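Local coordinates for protein FAD-binding oxidoreductase (Gulosibacter chungangensis, PDB 7PBI) that binds FAD covalently and holds the phenol isoeugenol beside it, and probably acts as a flavin-dependent oxidoreductase of the PCMH-type family, at residues N161-G166 / L219-N224; A275-N280 / L428-I433; R279-D284 / I315-V320. All coordinates share one frame; numbering follows the deposited sequence.

Contact 1 of 3, residues N161-G166 / L219-N224; sequences NTMEHG and LFEQSN. With FAD (flavin-adenine dinucleotide), chain K.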
loop_
_atom_site.group_PDB
_atom_site.type_symbol
_atom_site.label_atom_id
_atom_site.label_comp_id
_atom_site.label_asym_id
_atom_site.label_seq_id
_atom_site.Cartn_x
_atom_site.Cartn_y
_atom_site.Cartn_z
ATOM N N ASN B 161 1.301 -3.724 16.252
ATOM C CA ASN B 161 1.751 -2.371 15.840
ATOM C C ASN B 161 1.276 -2.119 14.406
ATOM O O ASN B 161 0.613 -1.088 14.173
ATOM C CB ASN B 161 3.263 -2.203 15.990
ATOM C CG ASN B 161 3.711 -0.780 15.742
ATOM O OD1 ASN B 161 3.898 -0.383 14.589
ATOM N ND2 ASN B 161 3.879 -0.021 16.816
ATOM N N THR B 162 1.549 -3.056 13.497
ATOM C CA THR B 162 1.212 -2.929 12.059
ATOM C C THR B 162 -0.267 -2.598 11.907
ATOM O O THR B 162 -0.590 -1.786 11.024
ATOM C CB THR B 162 1.509 -4.206 11.269
ATOM O OG1 THR B 162 2.923 -4.396 11.212
ATOM C CG2 THR B 162 0.949 -4.153 9.867
ATOM N N MET B 163 -1.128 -3.222 12.713
ATOM C CA MET B 163 -2.605 -3.087 12.572
ATOM C C MET B 163 -3.110 -1.759 13.133
ATOM O O MET B 163 -4.281 -1.449 12.886
ATOM C CB MET B 163 -3.315 -4.254 13.249
ATOM C CG MET B 163 -3.019 -5.530 12.511
ATOM S SD MET B 163 -4.002 -6.874 13.086
ATOM C CE MET B 163 -5.333 -6.812 11.890
ATOM N N GLU B 164 -2.245 -0.996 13.806
ATOM C CA GLU B 164 -2.549 0.345 14.352
ATOM C C GLU B 164 -1.969 1.385 13.384
ATOM O O GLU B 164 -2.124 2.588 13.645
ATOM C CB GLU B 164 -2.015 0.388 15.788
ATOM C CG GLU B 164 -2.692 1.390 16.723
ATOM C CD GLU B 164 -4.206 1.388 16.859
ATOM O OE1 GLU B 164 -4.861 0.393 16.443
ATOM O OE2 GLU B 164 -4.735 2.411 17.367
ATOM N N HIS B 165 -1.388 0.926 12.268
ATOM C CA HIS B 165 -0.761 1.750 11.193
ATOM C C HIS B 165 0.500 2.419 11.756
ATOM O O HIS B 165 0.859 3.539 11.321
ATOM C CB HIS B 165 -1.786 2.732 10.606
ATOM C CG HIS B 165 -1.595 3.018 9.152
ATOM N ND1 HIS B 165 -2.226 2.269 8.158
ATOM C CD2 HIS B 165 -0.871 3.976 8.517
ATOM C CE1 HIS B 165 -1.883 2.753 6.980
ATOM N NE2 HIS B 165 -1.050 3.807 7.171
ATOM N N GLY B 166 1.140 1.743 12.711
ATOM C CA GLY B 166 2.303 2.258 13.448
ATOM C C GLY B 166 3.535 2.174 12.583
ATOM O O GLY B 166 3.481 1.453 11.557
ATOM N N LEU B 219 -8.193 -3.170 5.019
ATOM C CA LEU B 219 -9.439 -3.027 5.829
ATOM C C LEU B 219 -9.212 -3.365 7.310
ATOM O O LEU B 219 -9.999 -2.881 8.150
ATOM C CB LEU B 219 -10.521 -3.948 5.264
ATOM C CG LEU B 219 -11.146 -3.506 3.949
ATOM C CD1 LEU B 219 -12.108 -4.572 3.447
ATOM C CD2 LEU B 219 -11.859 -2.176 4.121
ATOM N N PHE B 220 -8.212 -4.181 7.641
ATOM C CA PHE B 220 -8.021 -4.679 9.027
ATOM C C PHE B 220 -7.114 -3.729 9.811
ATOM O O PHE B 220 -6.606 -4.139 10.879
ATOM C CB PHE B 220 -7.505 -6.112 8.997
ATOM C CG PHE B 220 -8.396 -7.033 8.208
ATOM C CD1 PHE B 220 -9.654 -7.379 8.674
ATOM C CD2 PHE B 220 -7.984 -7.534 6.987
ATOM C CE1 PHE B 220 -10.479 -8.220 7.942
ATOM C CE2 PHE B 220 -8.806 -8.383 6.264
ATOM C CZ PHE B 220 -10.056 -8.714 6.733
ATOM N N GLU B 221 -6.991 -2.487 9.329
ATOM C CA GLU B 221 -6.133 -1.417 9.907
ATOM C C GLU B 221 -6.995 -0.384 10.636
ATOM O O GLU B 221 -7.855 0.234 9.985
ATOM C CB GLU B 221 -5.344 -0.750 8.785
ATOM C CG GLU B 221 -4.342 -1.682 8.141
ATOM C CD GLU B 221 -2.989 -1.659 8.823
ATOM O OE1 GLU B 221 -2.506 -0.537 9.107
ATOM O OE2 GLU B 221 -2.427 -2.752 9.063
ATOM N N GLN B 222 -6.746 -0.198 11.933
ATOM C CA GLN B 222 -7.491 0.739 12.822
ATOM C C GLN B 222 -8.996 0.516 12.634
ATOM O O GLN B 222 -9.749 1.504 12.467
ATOM C CB GLN B 222 -7.101 2.190 12.536
ATOM C CG GLN B 222 -5.735 2.573 13.081
ATOM C CD GLN B 222 -5.457 4.049 12.927
ATOM O OE1 GLN B 222 -6.372 4.869 12.794
ATOM N NE2 GLN B 222 -4.177 4.399 12.939
ATOM N N SER B 223 -9.416 -0.747 12.649
ATOM C CA SER B 223 -10.814 -1.158 12.379
ATOM C C SER B 223 -11.234 -2.215 13.401
ATOM O O SER B 223 -10.472 -2.446 14.337
ATOM C CB SER B 223 -10.960 -1.645 10.954
ATOM O OG SER B 223 -10.217 -2.832 10.746
ATOM N N ASN B 224 -12.421 -2.794 13.217
ATOM C CA ASN B 224 -13.019 -3.857 14.062
ATOM C C ASN B 224 -13.739 -4.846 13.146
ATOM O O ASN B 224 -14.909 -5.136 13.403
ATOM C CB ASN B 224 -13.981 -3.261 15.092
ATOM C CG ASN B 224 -14.909 -2.215 14.505
ATOM O OD1 ASN B 224 -14.886 -1.973 13.296
ATOM N ND2 ASN B 224 -15.722 -1.587 15.345
HETATM P PA FAD K . -1.640 -4.167 20.394
HETATM O O1A FAD K . -2.119 -3.528 21.659
HETATM O O2A FAD K . -1.497 -5.649 20.430
HETATM O O5B FAD K . -2.590 -3.763 19.176
HETATM C C5B FAD K . -3.112 -2.426 19.053
HETATM C C4B FAD K . -4.482 -2.497 18.437
HETATM O O4B FAD K . -4.394 -3.115 17.125
HETATM C C3B FAD K . -5.514 -3.347 19.184
HETATM O O3B FAD K . -6.190 -2.606 20.187
HETATM C C2B FAD K . -6.467 -3.728 18.050
HETATM O O2B FAD K . -7.335 -2.667 17.713
HETATM C C1B FAD K . -5.484 -3.992 16.914
HETATM N N9A FAD K . -4.968 -5.350 16.874
HETATM C C8A FAD K . -3.782 -5.777 17.402
HETATM N N7A FAD K . -3.570 -7.060 17.231
HETATM C C5A FAD K . -4.691 -7.499 16.551
HETATM C C6A FAD K . -5.059 -8.768 16.082
HETATM N N6A FAD K . -4.300 -9.853 16.228
HETATM N N1A FAD K . -6.254 -8.866 15.454
HETATM C C2A FAD K . -7.001 -7.761 15.317
HETATM N N3A FAD K . -6.743 -6.514 15.705
HETATM C C4A FAD K . -5.560 -6.453 16.329
HETATM N N1 FAD K . 3.965 3.493 18.285
HETATM C C2 FAD K . 4.548 3.462 17.074
HETATM O O2 FAD K . 3.986 2.929 16.117
HETATM N N3 FAD K . 5.780 3.976 16.849
HETATM C C4 FAD K . 6.502 4.596 17.829
HETATM O O4 FAD K . 7.615 5.029 17.566
HETATM C C4X FAD K . 5.918 4.672 19.121
HETATM N N5 FAD K . 6.580 5.266 20.079
HETATM C C5X FAD K . 5.992 5.319 21.310
HETATM C C6 FAD K . 6.705 5.943 22.346
HETATM C C7 FAD K . 6.196 6.027 23.618
HETATM C C7M FAD K . 7.001 6.706 24.694
HETATM C C8 FAD K . 4.923 5.481 23.888
HETATM C C8M FAD K . 4.334 5.581 25.270
HETATM C C9 FAD K . 4.209 4.865 22.889
HETATM C C9A FAD K . 4.722 4.765 21.584
HETATM N N10 FAD K . 4.037 4.143 20.536
HETATM C C10 FAD K . 4.613 4.074 19.272
HETATM C "C1'" FAD K . 2.718 3.512 20.777
HETATM C "C2'" FAD K . 2.846 2.028 21.200
HETATM O "O2'" FAD K . 3.902 1.866 22.170
HETATM C "C3'" FAD K . 3.149 1.062 20.044
HETATM O "O3'" FAD K . 2.472 1.444 18.857
HETATM C "C4'" FAD K . 2.833 -0.409 20.342
HETATM O "O4'" FAD K . 3.546 -1.241 19.427
HETATM C "C5'" FAD K . 1.372 -0.763 20.217
HETATM O "O5'" FAD K . 1.070 -1.845 21.140
HETATM P P FAD K . 1.149 -3.364 20.649
HETATM O O1P FAD K . 1.168 -4.204 21.887
HETATM O O2P FAD K . 2.246 -3.533 19.649
HETATM O O3P FAD K . -0.267 -3.501 19.905
#
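With its CG anti to the carbonyl carbon and the chain bent at chi2 (-89°), Glu221 turns its carboxylate back to the ring of His165. His165 ND1 donates to Glu221 OE1 at 3.0 Å. The bond is bent, arriving on the anti side of the oxygen and tilted from both groups, whose planes stand 69° apart. His165 has positive phi, and bonds back into the last turn close a Schellman motif at the end of helix 158-162, part of the PCMH-type FAD-binding domain.

Two straighter bonds join the loops beside it. Gln222 N donates to Met163 O at 2.9 Å, and Gln222 NE2 reaches Glu164 O at 2.8 Å, staying in its own amide plane but coming from above the carbonyl plane. Gln222 NE2 also serves Tyr476 O, while Gln222 OE1 accepts from Gly213 N of the second subunit. The bent thioether of Met163 runs beside Phe220, with CE 3.7 Å from Phe220 CB, and its SD rests 3.6 Å from C5A of the FAD adenine.

At the other end of 161-166, Asn161 ND2 donates to FAD O2 and O4', contacting both the flavin ring and the ribityl chain. The FAD-binding helix end is thus joined to 219-224 by three hydrogen bonds, with Met163 packing alongside, and the Glu221 carboxylate would probably favour the His165 tautomer protonated on ND1.

Contact 2 of 3, residues A275-N280 / L428-I433; sequences APIVRN and LAQFII. With H7Y (isoeugenol), chain L.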
loop_
_atom_site.group_PDB
_atom_site.type_symbol
_atom_site.label_atom_id
_atom_site.label_comp_id
_atom_site.label_asym_id
_atom_site.label_seq_id
_atom_site.Cartn_x
_atom_site.Cartn_y
_atom_site.Cartn_z
ATOM N N ALA B 275 13.295 8.476 7.014
ATOM C CA ALA B 275 12.711 9.735 7.525
ATOM C C ALA B 275 13.440 10.118 8.800
ATOM O O ALA B 275 13.320 9.415 9.792
ATOM C CB ALA B 275 11.237 9.580 7.795
ATOM N N PRO B 276 14.205 11.227 8.834
ATOM C CA PRO B 276 14.746 11.706 10.093
ATOM C C PRO B 276 13.575 12.204 10.943
ATOM O O PRO B 276 12.525 12.511 10.390
ATOM C CB PRO B 276 15.684 12.848 9.694
ATOM C CG PRO B 276 15.080 13.363 8.413
ATOM C CD PRO B 276 14.535 12.128 7.721
ATOM N N ILE B 277 13.809 12.258 12.251
ATOM C CA ILE B 277 12.909 12.862 13.269
ATOM C C ILE B 277 13.465 14.232 13.660
ATOM O O ILE B 277 14.683 14.448 13.540
ATOM C CB ILE B 277 12.829 11.930 14.482
ATOM C CG1 ILE B 277 14.202 11.778 15.147
ATOM C CG2 ILE B 277 12.229 10.600 14.045
ATOM C CD1 ILE B 277 14.236 10.843 16.324
ATOM N N VAL B 278 12.602 15.112 14.138
ATOM C CA VAL B 278 13.001 16.428 14.700
ATOM C C VAL B 278 12.382 16.510 16.093
ATOM O O VAL B 278 11.166 16.732 16.195
ATOM C CB VAL B 278 12.558 17.588 13.791
ATOM C CG1 VAL B 278 13.261 18.890 14.159
ATOM C CG2 VAL B 278 12.755 17.248 12.318
ATOM N N ARG B 279 13.195 16.268 17.117
ATOM C CA ARG B 279 12.766 16.252 18.538
ATOM C C ARG B 279 13.040 17.616 19.166
ATOM O O ARG B 279 14.051 18.228 18.816
ATOM C CB ARG B 279 13.577 15.237 19.338
ATOM C CG ARG B 279 13.100 13.795 19.270
ATOM C CD ARG B 279 13.334 13.243 20.665
ATOM N NE ARG B 279 13.744 11.863 20.889
ATOM C CZ ARG B 279 12.923 10.818 20.879
ATOM N NH1 ARG B 279 11.645 10.975 20.579
ATOM N NH2 ARG B 279 13.381 9.609 21.151
ATOM N N ASN B 280 12.193 18.034 20.102
ATOM C CA ASN B 280 12.477 19.198 20.972
ATOM C C ASN B 280 13.353 18.715 22.131
ATOM O O ASN B 280 13.596 17.496 22.261
ATOM C CB ASN B 280 11.202 19.919 21.420
ATOM C CG ASN B 280 10.472 19.227 22.548
ATOM O OD1 ASN B 280 10.710 18.055 22.814
ATOM N ND2 ASN B 280 9.588 19.946 23.217
ATOM N N LEU B 428 6.219 17.188 25.000
ATOM C CA LEU B 428 7.324 16.543 24.252
ATOM C C LEU B 428 6.928 16.486 22.782
ATOM O O LEU B 428 5.840 15.986 22.508
ATOM C CB LEU B 428 7.567 15.141 24.807
ATOM C CG LEU B 428 8.330 15.076 26.127
ATOM C CD1 LEU B 428 7.494 15.603 27.285
ATOM C CD2 LEU B 428 8.765 13.651 26.400
ATOM N N ALA B 429 7.769 17.008 21.890
ATOM C CA ALA B 429 7.447 17.261 20.463
ATOM C C ALA B 429 8.419 16.496 19.572
ATOM O O ALA B 429 9.635 16.586 19.796
ATOM C CB ALA B 429 7.513 18.733 20.161
ATOM N N GLN B 430 7.894 15.790 18.580
ATOM C CA GLN B 430 8.721 15.068 17.584
ATOM C C GLN B 430 8.041 15.170 16.217
ATOM O O GLN B 430 6.926 14.634 16.077
ATOM C CB GLN B 430 8.912 13.620 18.023
ATOM C CG GLN B 430 9.528 12.733 16.955
ATOM C CD GLN B 430 10.208 11.515 17.538
ATOM O OE1 GLN B 430 9.717 10.386 17.447
ATOM N NE2 GLN B 430 11.368 11.734 18.135
ATOM N N PHE B 431 8.683 15.848 15.263
ATOM C CA PHE B 431 8.275 15.870 13.840
ATOM C C PHE B 431 9.047 14.780 13.109
ATOM O O PHE B 431 10.220 14.541 13.403
ATOM C CB PHE B 431 8.492 17.245 13.219
ATOM C CG PHE B 431 7.718 18.331 13.914
ATOM C CD1 PHE B 431 8.168 18.868 15.110
ATOM C CD2 PHE B 431 6.531 18.804 13.382
ATOM C CE1 PHE B 431 7.443 19.861 15.754
ATOM C CE2 PHE B 431 5.807 19.794 14.027
ATOM C CZ PHE B 431 6.260 20.319 15.217
ATOM N N ILE B 432 8.344 14.083 12.229
ATOM C CA ILE B 432 8.903 13.055 11.314
ATOM C C ILE B 432 8.421 13.408 9.928
ATOM O O ILE B 432 7.191 13.562 9.773
ATOM C CB ILE B 432 8.412 11.648 11.652
ATOM C CG1 ILE B 432 8.707 11.279 13.105
ATOM C CG2 ILE B 432 8.999 10.671 10.644
ATOM C CD1 ILE B 432 8.384 9.845 13.440
ATOM N N ILE B 433 9.336 13.493 8.970
ATOM C CA ILE B 433 8.945 13.889 7.595
ATOM C C ILE B 433 9.087 12.681 6.686
ATOM O O ILE B 433 10.215 12.195 6.486
ATOM C CB ILE B 433 9.711 15.141 7.173
ATOM C CG1 ILE B 433 9.406 16.219 8.212
ATOM C CG2 ILE B 433 9.338 15.587 5.769
ATOM C CD1 ILE B 433 10.632 16.706 8.912
HETATM C CAA H7Y L . 8.252 9.156 20.183
HETATM C CAD H7Y L . 7.329 8.606 19.126
HETATM C CAE H7Y L . 5.841 8.423 19.460
HETATM C CAJ H7Y L . 4.983 7.910 18.504
HETATM C CAH H7Y L . 5.503 7.807 17.240
HETATM C CAF H7Y L . 3.664 7.504 18.756
HETATM C CAG H7Y L . 2.887 6.984 17.728
HETATM C CAK H7Y L . 3.429 6.875 16.460
HETATM O OAC H7Y L . 2.710 6.362 15.424
HETATM C CAL H7Y L . 4.746 7.292 16.215
HETATM O OAI H7Y L . 5.278 7.180 14.952
HETATM C CAB H7Y L . 6.703 7.484 14.757
#
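Strands 277-280 and 428-433 run antiparallel, their axes 4.4 Å apart at closest and their directions 167° from each other, as the two middle neighbours of an eight-stranded antiparallel sheet, the second strand belonging to the C-terminal domain of FAD-linked oxidases. Val278 and Phe431 form the hydrogen-bonded pair, Val278 N donating to Phe431 O at 2.6 Å and Phe431 N returning to Val278 O at 2.8 Å. Non-hydrogen-bonded pairs, Ile277 with Ile432 and Arg279 with Gln430, flank it, and Asn280 N donates to Ala429 O at 3.0 Å.

Ile277, Arg279, Gln430 and Ile432 share the face that meets isoeugenol, whereas Val278 and Phe431 occupy the opposite one, where helix 255-266 packs on Val278. Gln430 carries its CG anti to the backbone N (chi1 169°) and continues extended, which lifts its amide off the sheet and brings OE1 to 3.3 Å from CAA, the terminal carbon of the ligand's propenyl tail. CAA also lies at the edge of the Arg279 guanidinium, in its plane, 3.9 Å from NH1. Guanidinium and amide are turned only 17° apart, but the modelled approach of Arg279 NH1 to Gln430 NE2 sets two donors together and is doubtful in detail. The polar end of Arg279 is held mainly by a salt bridge to Asp284. A leucine here would remove the guanidinium, which would probably leave Asp284 without its charged mate and open a gap beside the propenyl end of isoeugenol.

Further along the ligand face, Ile277 and Ile432 lie side by side and point the same way, with Ile277 CG2 3.7 Å from Ile432 CG1. The CD1 of Ile432 extends onward to CAB, the methoxy methyl of isoeugenol, 3.2 Å away.

Contact 3 of 3, residues R279-D284 / I315-V320; sequences RNVTFD and IGHWIV. With H7Y (isoeugenol), chain L.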
loop_
_atom_site.group_PDB
_atom_site.type_symbol
_atom_site.label_atom_id
_atom_site.label_comp_id
_atom_site.label_asym_id
_atom_site.label_seq_id
_atom_site.Cartn_x
_atom_site.Cartn_y
_atom_site.Cartn_z
ATOM N N ARG B 279 13.195 16.268 17.117
ATOM C CA ARG B 279 12.766 16.252 18.538
ATOM C C ARG B 279 13.040 17.616 19.166
ATOM O O ARG B 279 14.051 18.228 18.816
ATOM C CB ARG B 279 13.577 15.237 19.338
ATOM C CG ARG B 279 13.100 13.795 19.270
ATOM C CD ARG B 279 13.334 13.243 20.665
ATOM N NE ARG B 279 13.744 11.863 20.889
ATOM C CZ ARG B 279 12.923 10.818 20.879
ATOM N NH1 ARG B 279 11.645 10.975 20.579
ATOM N NH2 ARG B 279 13.381 9.609 21.151
ATOM N N ASN B 280 12.193 18.034 20.102
ATOM C CA ASN B 280 12.477 19.198 20.972
ATOM C C ASN B 280 13.353 18.715 22.131
ATOM O O ASN B 280 13.596 17.496 22.261
ATOM C CB ASN B 280 11.202 19.919 21.420
ATOM C CG ASN B 280 10.472 19.227 22.548
ATOM O OD1 ASN B 280 10.710 18.055 22.814
ATOM N ND2 ASN B 280 9.588 19.946 23.217
ATOM N N VAL B 281 13.829 19.655 22.934
ATOM C CA VAL B 281 14.823 19.373 24.000
ATOM C C VAL B 281 14.130 18.585 25.113
ATOM O O VAL B 281 14.789 17.670 25.676
ATOM C CB VAL B 281 15.465 20.671 24.513
ATOM C CG1 VAL B 281 14.452 21.592 25.195
ATOM C CG2 VAL B 281 16.658 20.360 25.401
ATOM N N THR B 282 12.868 18.918 25.427
ATOM C CA THR B 282 12.114 18.268 26.535
ATOM C C THR B 282 12.008 16.764 26.263
ATOM O O THR B 282 12.094 15.982 27.234
ATOM C CB THR B 282 10.707 18.832 26.744
ATOM O OG1 THR B 282 10.765 20.252 26.857
ATOM C CG2 THR B 282 10.072 18.270 27.995
ATOM N N PHE B 283 11.826 16.363 25.002
ATOM C CA PHE B 283 11.724 14.926 24.661
ATOM C C PHE B 283 13.048 14.247 25.010
ATOM O O PHE B 283 13.037 13.195 25.643
ATOM C CB PHE B 283 11.373 14.683 23.195
ATOM C CG PHE B 283 10.704 13.348 22.973
ATOM C CD1 PHE B 283 11.254 12.175 23.476
ATOM C CD2 PHE B 283 9.504 13.264 22.284
ATOM C CE1 PHE B 283 10.627 10.954 23.286
ATOM C CE2 PHE B 283 8.883 12.041 22.085
ATOM C CZ PHE B 283 9.437 10.892 22.601
ATOM N N ASP B 284 14.163 14.820 24.583
ATOM C CA ASP B 284 15.481 14.164 24.734
ATOM C C ASP B 284 15.854 14.157 26.215
ATOM O O ASP B 284 16.380 13.135 26.676
ATOM C CB ASP B 284 16.550 14.810 23.848
ATOM C CG ASP B 284 16.781 14.091 22.525
ATOM O OD1 ASP B 284 16.027 13.146 22.208
ATOM O OD2 ASP B 284 17.728 14.471 21.821
ATOM N N ILE B 315 23.153 19.528 24.036
ATOM C CA ILE B 315 22.326 19.292 22.821
ATOM C C ILE B 315 21.769 20.645 22.384
ATOM O O ILE B 315 22.311 21.674 22.801
ATOM C CB ILE B 315 21.221 18.254 23.093
ATOM C CG1 ILE B 315 20.285 18.693 24.227
ATOM C CG2 ILE B 315 21.847 16.896 23.351
ATOM C CD1 ILE B 315 19.262 17.660 24.654
ATOM N N GLY B 316 20.725 20.631 21.563
ATOM C CA GLY B 316 20.096 21.842 21.019
ATOM C C GLY B 316 18.643 21.899 21.420
ATOM O O GLY B 316 18.138 20.919 22.005
ATOM N N HIS B 317 18.005 23.019 21.121
ATOM C CA HIS B 317 16.559 23.244 21.359
ATOM C C HIS B 317 15.743 22.281 20.490
ATOM O O HIS B 317 14.657 21.845 20.957
ATOM C CB HIS B 317 16.212 24.716 21.123
ATOM C CG HIS B 317 16.314 25.508 22.375
ATOM N ND1 HIS B 317 15.366 25.412 23.362
ATOM C CD2 HIS B 317 17.260 26.357 22.828
ATOM C CE1 HIS B 317 15.706 26.191 24.369
ATOM N NE2 HIS B 317 16.869 26.780 24.066
ATOM N N TRP B 318 16.245 22.005 19.277
ATOM C CA TRP B 318 15.761 20.951 18.346
ATOM C C TRP B 318 16.920 20.032 18.004
ATOM O O TRP B 318 17.988 20.552 17.747
ATOM C CB TRP B 318 15.186 21.551 17.070
ATOM C CG TRP B 318 13.949 22.355 17.290
ATOM C CD1 TRP B 318 13.858 23.715 17.333
ATOM C CD2 TRP B 318 12.616 21.853 17.500
ATOM N NE1 TRP B 318 12.556 24.095 17.535
ATOM C CE2 TRP B 318 11.775 22.977 17.656
ATOM C CE3 TRP B 318 12.052 20.574 17.581
ATOM C CZ2 TRP B 318 10.406 22.861 17.875
ATOM C CZ3 TRP B 318 10.698 20.461 17.800
ATOM C CH2 TRP B 318 9.891 21.589 17.950
ATOM N N ILE B 319 16.690 18.727 17.985
ATOM C CA ILE B 319 17.693 17.734 17.527
ATOM C C ILE B 319 17.074 16.942 16.384
ATOM O O ILE B 319 15.940 16.463 16.555
ATOM C CB ILE B 319 18.123 16.804 18.663
ATOM C CG1 ILE B 319 18.394 17.570 19.956
ATOM C CG2 ILE B 319 19.324 16.001 18.222
ATOM C CD1 ILE B 319 17.198 17.696 20.862
ATOM N N VAL B 320 17.818 16.814 15.285
ATOM C CA VAL B 320 17.522 15.915 14.140
ATOM C C VAL B 320 18.368 14.655 14.289
ATOM O O VAL B 320 19.588 14.775 14.479
ATOM C CB VAL B 320 17.840 16.619 12.817
ATOM C CG1 VAL B 320 17.829 15.648 11.650
ATOM C CG2 VAL B 320 16.892 17.784 12.581
HETATM C CAA H7Y L . 8.252 9.156 20.183
HETATM C CAD H7Y L . 7.329 8.606 19.126
HETATM C CAE H7Y L . 5.841 8.423 19.460
HETATM C CAJ H7Y L . 4.983 7.910 18.504
HETATM C CAH H7Y L . 5.503 7.807 17.240
HETATM C CAF H7Y L . 3.664 7.504 18.756
HETATM C CAG H7Y L . 2.887 6.984 17.728
HETATM C CAK H7Y L . 3.429 6.875 16.460
HETATM O OAC H7Y L . 2.710 6.362 15.424
HETATM C CAL H7Y L . 4.746 7.292 16.215
HETATM O OAI H7Y L . 5.278 7.180 14.952
HETATM C CAB H7Y L . 6.703 7.484 14.757
#
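The side chain of Asn280 works in two directions at once: its CB sits over the face of Trp318, while its amide oxygen caps the helix that starts at the next residue. The CH-pi contact runs from Asn280 CB to the centroid of the six-membered ring of Trp318, 4.1 Å away and 27° off the ring normal. A chi1 of 79°, which sets CG between the backbone N and the carbonyl carbon, turns Asn280 OD1 toward the first helical turn, where it accepts from Phe283 N at 3.0 Å. The indole is itself held by Trp318 NE1, which donates to Glu252 O.

Before the chain turns, Arg279 and Ile319 make an antiparallel hydrogen-bonded pair, Arg279 N to Ile319 O and Ile319 N to Arg279 O both measuring 2.8 Å. Past the turn, apolar packing takes over between Val281 and Ile315. Val281 CG2 meets Ile315 CD1 at 3.8 Å, the two side chains crossing at a slant, and the same CD1 touches CB of Asp284. Asp284 and Ile319 come from opposite directions, Asp284 OD2 lying 3.4 Å from Ile319 CD1. That oxygen is hydrogen-bonded to Tyr321 OH.

Phe283, on the first turn, brings CZ against the propenyl end of isoeugenol. The whole is an N-capped strand-to-helix junction, in which the end of a sheet strand passes directly into a short helix at the rim of the ligand pocket.

In the fold
Contacts 2 and 3 form one unit. They share Arg279 and Asn280, and strand 277-280 lies between strands 426-433 and 318-325 in the same antiparallel sheet. Their centres are about 9 Å apart, and Phe431 and Leu428 of contact 2 pack on Trp318 and Phe283 of contact 3. Contact 1 comes earlier in the chain and closes before either opens. Its centre lies about 23 Å from that of contact 2 and about 30 Å from that of contact 3, without touching them. Contact 1 borders FAD from the flavin to the adenine, while contacts 2 and 3 border isoeugenol, so the three lie on two sides of a shared cofactor-ligand centre.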